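Local atomic coordinates of type II restriction enzyme AgeI (Thalassobius gelatinovorus, PDB entry 5DWA), a protein that recognises the double-stranded DNA sequence 5'-ACCGGT-3' and cuts it after the first A, leaving fragments with 5'-phosphates. Residues 1-9 against 14-26. Numbering follows the deposited sequence. Where two conformers were deposited one is given.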
loop_
_atom_site.group_PDB
_atom_site.type_symbol
_atom_site.label_atom_id
_atom_site.label_comp_id
_atom_site.label_asym_id
_atom_site.label_seq_id
_atom_site.Cartn_x
_atom_site.Cartn_y
_atom_site.Cartn_z
ATOM N N MET A 1 -30.392 11.546 -6.009
ATOM C CA MET A 1 -30.477 12.628 -5.033
ATOM C C MET A 1 -29.178 13.420 -4.986
ATOM O O MET A 1 -28.131 12.933 -5.406
ATOM C CB MET A 1 -30.792 12.077 -3.643
ATOM C CG MET A 1 -29.669 11.230 -3.060
ATOM S SD MET A 1 -30.043 10.534 -1.446
ATOM C CE MET A 1 -29.810 11.960 -0.393
ATOM N N ARG A 2 -29.247 14.642 -4.473
ATOM C CA ARG A 2 -28.037 15.401 -4.205
ATOM C C ARG A 2 -27.538 15.045 -2.813
ATOM O O ARG A 2 -28.246 15.230 -1.824
ATOM C CB ARG A 2 -28.272 16.908 -4.313
ATOM C CG ARG A 2 -26.987 17.716 -4.205
ATOM C CD ARG A 2 -27.247 19.194 -4.002
ATOM N NE ARG A 2 -27.582 19.486 -2.613
ATOM C CZ ARG A 2 -27.988 20.673 -2.177
ATOM N NH1 ARG A 2 -28.119 21.685 -3.024
ATOM N NH2 ARG A 2 -28.266 20.843 -0.894
ATOM N N LEU A 3 -26.320 14.521 -2.743
ATOM C CA LEU A 3 -25.702 14.204 -1.464
ATOM C C LEU A 3 -24.986 15.407 -0.883
ATOM O O LEU A 3 -24.245 16.090 -1.583
ATOM C CB LEU A 3 -24.715 13.047 -1.620
ATOM C CG LEU A 3 -25.173 11.676 -1.133
ATOM C CD1 LEU A 3 -24.059 10.662 -1.342
ATOM C CD2 LEU A 3 -25.580 11.734 0.328
ATOM N N ASP A 4 -25.205 15.661 0.401
ATOM C CA ASP A 4 -24.489 16.717 1.099
ATOM C C ASP A 4 -23.427 16.088 1.984
ATOM O O ASP A 4 -23.738 15.339 2.909
ATOM C CB ASP A 4 -25.448 17.572 1.926
ATOM C CG ASP A 4 -26.565 18.157 1.092
ATOM O OD1 ASP A 4 -26.324 18.464 -0.095
ATOM O OD2 ASP A 4 -27.690 18.300 1.620
ATOM N N LEU A 5 -22.168 16.384 1.694
ATOM C CA LEU A 5 -21.067 15.743 2.399
ATOM C C LEU A 5 -20.375 16.704 3.343
ATOM O O LEU A 5 -19.905 17.762 2.930
ATOM C CB LEU A 5 -20.056 15.173 1.404
ATOM C CG LEU A 5 -20.633 14.243 0.334
ATOM C CD1 LEU A 5 -19.520 13.691 -0.540
ATOM C CD2 LEU A 5 -21.465 13.131 0.958
ATOM N N ASP A 6 -20.315 16.324 4.614
ATOM C CA ASP A 6 -19.639 17.127 5.620
ATOM C C ASP A 6 -18.146 16.842 5.590
ATOM O O ASP A 6 -17.703 15.766 5.994
ATOM C CB ASP A 6 -20.210 16.841 7.008
ATOM C CG ASP A 6 -19.986 17.984 7.984
ATOM O OD1 ASP A 6 -18.963 18.692 7.869
ATOM O OD2 ASP A 6 -20.846 18.173 8.870
ATOM N N PHE A 7 -17.371 17.806 5.106
ATOM C CA PHE A 7 -15.919 17.680 5.101
ATOM C C PHE A 7 -15.335 18.282 6.377
ATOM O O PHE A 7 -14.120 18.410 6.510
ATOM C CB PHE A 7 -15.310 18.356 3.862
ATOM C CG PHE A 7 -15.339 17.500 2.619
ATOM C CD1 PHE A 7 -14.486 17.764 1.557
ATOM C CD2 PHE A 7 -16.217 16.432 2.514
ATOM C CE1 PHE A 7 -14.508 16.980 0.420
ATOM C CE2 PHE A 7 -16.242 15.643 1.376
ATOM C CZ PHE A 7 -15.384 15.920 0.330
ATOM N N GLY A 8 -16.208 18.643 7.313
ATOM C CA GLY A 8 -15.789 19.213 8.578
ATOM C C GLY A 8 -15.492 20.698 8.500
ATOM O O GLY A 8 -15.329 21.248 7.413
ATOM N N ARG A 9 -15.435 21.340 9.663
ATOM C CA ARG A 9 -15.030 22.740 9.780
ATOM C C ARG A 9 -15.865 23.680 8.914
ATOM O O ARG A 9 -15.336 24.621 8.323
ATOM C CB ARG A 9 -13.547 22.894 9.422
ATOM N N HIS A 14 -20.961 18.662 -2.406
ATOM C CA HIS A 14 -22.125 18.003 -2.959
ATOM C C HIS A 14 -21.678 17.068 -4.055
ATOM O O HIS A 14 -20.675 17.315 -4.726
ATOM C CB HIS A 14 -23.127 19.025 -3.495
ATOM C CG HIS A 14 -23.475 20.089 -2.504
ATOM N ND1 HIS A 14 -24.461 19.926 -1.554
ATOM C CD2 HIS A 14 -22.949 21.319 -2.296
ATOM C CE1 HIS A 14 -24.535 21.016 -0.811
ATOM N NE2 HIS A 14 -23.628 21.874 -1.240
ATOM N N VAL A 15 -22.413 15.981 -4.210
ATOM C CA VAL A 15 -22.196 15.075 -5.321
ATOM C C VAL A 15 -23.543 14.429 -5.615
ATOM O O VAL A 15 -24.349 14.216 -4.707
ATOM C CB VAL A 15 -21.102 14.011 -5.008
ATOM C CG1 VAL A 15 -21.566 13.059 -3.917
ATOM C CG2 VAL A 15 -20.719 13.240 -6.273
ATOM N N MET A 16 -23.811 14.133 -6.881
ATOM C CA MET A 16 -25.077 13.499 -7.231
ATOM C C MET A 16 -24.994 11.984 -7.083
ATOM O O MET A 16 -24.057 11.351 -7.569
ATOM C CB MET A 16 -25.491 13.872 -8.654
ATOM C CG MET A 16 -25.745 15.361 -8.843
ATOM S SD MET A 16 -27.040 15.989 -7.754
ATOM C CE MET A 16 -28.429 14.998 -8.294
ATOM N N LEU A 17 -25.983 11.423 -6.398
ATOM C CA LEU A 17 -26.073 9.994 -6.155
ATOM C C LEU A 17 -27.287 9.461 -6.907
ATOM O O LEU A 17 -28.411 9.465 -6.388
ATOM C CB LEU A 17 -26.171 9.705 -4.657
ATOM C CG LEU A 17 -26.212 8.237 -4.237
ATOM C CD1 LEU A 17 -24.886 7.559 -4.579
ATOM C CD2 LEU A 17 -26.533 8.110 -2.752
ATOM N N ASP A 18 -27.046 9.026 -8.141
ATOM C CA ASP A 18 -28.100 8.593 -9.054
ATOM C C ASP A 18 -28.838 7.355 -8.570
ATOM O O ASP A 18 -28.235 6.442 -8.006
ATOM C CB ASP A 18 -27.511 8.317 -10.439
ATOM C CG ASP A 18 -26.750 9.500 -10.993
ATOM O OD1 ASP A 18 -27.279 10.629 -10.924
ATOM O OD2 ASP A 18 -25.623 9.303 -11.493
ATOM N N ASN A 19 -30.149 7.338 -8.809
ATOM C CA ASN A 19 -31.023 6.214 -8.464
ATOM C C ASN A 19 -30.999 5.843 -6.987
ATOM O O ASN A 19 -31.124 4.673 -6.619
ATOM C CB ASN A 19 -30.677 5.001 -9.327
ATOM C CG ASN A 19 -31.034 5.220 -10.783
ATOM O OD1 ASN A 19 -32.212 5.328 -11.132
ATOM N ND2 ASN A 19 -30.024 5.318 -11.634
ATOM N N VAL A 20 -30.837 6.859 -6.147
ATOM C CA VAL A 20 -31.034 6.727 -4.712
ATOM C C VAL A 20 -31.907 7.884 -4.265
ATOM O O VAL A 20 -31.558 9.040 -4.480
ATOM C CB VAL A 20 -29.709 6.754 -3.926
ATOM C CG1 VAL A 20 -29.974 6.637 -2.428
ATOM C CG2 VAL A 20 -28.786 5.642 -4.399
ATOM N N SER A 21 -33.046 7.573 -3.665
ATOM C CA SER A 21 -33.923 8.616 -3.152
ATOM C C SER A 21 -33.534 8.954 -1.721
ATOM O O SER A 21 -32.838 8.179 -1.057
ATOM C CB SER A 21 -35.385 8.174 -3.215
ATOM O OG SER A 21 -35.640 7.125 -2.302
ATOM N N GLU A 22 -33.993 10.105 -1.238
ATOM C CA GLU A 22 -33.804 10.463 0.162
ATOM C C GLU A 22 -34.319 9.357 1.076
ATOM O O GLU A 22 -33.703 9.041 2.091
ATOM C CB GLU A 22 -34.511 11.785 0.485
ATOM C CG GLU A 22 -33.815 13.025 -0.052
ATOM C CD GLU A 22 -32.692 13.507 0.852
ATOM O OE1 GLU A 22 -32.426 12.850 1.881
ATOM O OE2 GLU A 22 -32.079 14.549 0.538
ATOM N N GLU A 23 -35.442 8.753 0.704
ATOM C CA GLU A 23 -36.062 7.726 1.535
ATOM C C GLU A 23 -35.258 6.427 1.529
ATOM O O GLU A 23 -35.134 5.769 2.561
ATOM C CB GLU A 23 -37.497 7.460 1.074
ATOM C CG GLU A 23 -38.322 8.718 0.834
ATOM C CD GLU A 23 -38.391 9.098 -0.631
ATOM O OE1 GLU A 23 -39.173 8.466 -1.371
ATOM O OE2 GLU A 23 -37.660 10.025 -1.041
ATOM N N GLN A 24 -34.722 6.063 0.368
ATOM C CA GLN A 24 -33.873 4.879 0.268
ATOM C C GLN A 24 -32.587 5.077 1.058
ATOM O O GLN A 24 -32.121 4.168 1.744
ATOM C CB GLN A 24 -33.554 4.568 -1.191
ATOM C CG GLN A 24 -34.715 3.956 -1.958
ATOM C CD GLN A 24 -34.483 3.948 -3.457
ATOM O OE1 GLN A 24 -33.764 4.792 -3.995
ATOM N NE2 GLN A 24 -35.097 2.990 -4.143
ATOM N N TYR A 25 -32.024 6.278 0.958
ATOM C CA TYR A 25 -30.828 6.634 1.717
ATOM C C TYR A 25 -31.082 6.473 3.216
ATOM O O TYR A 25 -30.276 5.875 3.931
ATOM C CB TYR A 25 -30.380 8.068 1.390
ATOM C CG TYR A 25 -29.092 8.472 2.077
ATOM C CD1 TYR A 25 -27.872 8.391 1.422
ATOM C CD2 TYR A 25 -29.095 8.913 3.395
ATOM C CE1 TYR A 25 -26.698 8.755 2.055
ATOM C CE2 TYR A 25 -27.925 9.271 4.036
ATOM C CZ TYR A 25 -26.729 9.187 3.365
ATOM O OH TYR A 25 -25.565 9.553 4.007
ATOM N N GLN A 26 -32.205 6.996 3.698
ATOM C CA GLN A 26 -32.525 6.865 5.120
ATOM C C GLN A 26 -32.692 5.407 5.537
ATOM O O GLN A 26 -32.305 5.028 6.636
ATOM C CB GLN A 26 -33.791 7.660 5.465
ATOM C CG GLN A 26 -34.005 7.842 6.964
ATOM C CD GLN A 26 -32.914 8.684 7.606
ATOM O OE1 GLN A 26 -32.676 9.819 7.200
ATOM N NE2 GLN A 26 -32.244 8.128 8.608
#
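Leu-3 sits at the apolar centre and splits its two methyls: CD1 lies 3.8 Å from Leu-17 CD2, while Leu-3 CD2 meets Tyr-25 CE1 at 3.6 Å, the two side chains crossing at about a right angle. On the same face Val-15 CG1 packs against Leu-3 CB and Leu-5 CD1, and helix 63-78 covers Leu-3, Leu-17 and Tyr-25 with His-69, Val-70 and Ile-74. Met-1 carries this packing on toward helix 22-36. Its SD rests 3.8 Å from Tyr-25 CB and near Val-20 CG1, and lies obliquely to the Tyr-25 ring, 5.0 Å from its centroid, in a Met-aromatic contact; a bend at chi3 (-77°) brings CE against the carboxylate of Glu-22. An alanine here would remove that thioether arm and would probably open a gap between Leu-17, Val-20 and Tyr-25. The Met-1 amino group donates to Leu-17 O (2.9 Å) and Val-20 O, first and last residues of a type II beta turn, and its carbonyl accepts from Leu-17 N. At the polar edge, on the opposite face of the hairpin, His-14 ND1 donates to Asp-4 OD1 (2.8 Å), which lies in the imidazole plane and is met on its anti side; the bond is bent (135°) and the carboxylate stands perpendicular to the ring. The same oxygen accepts Arg-2 NE through its syn lone pair in a salt bridge. Paired backbone bonds between Leu-3 and Val-15 make this an antiparallel beta hairpin, tied by the N-terminal amine to turn 17-20, which leads into helix 22-36 and its Ser-21/Gln-24 capping box.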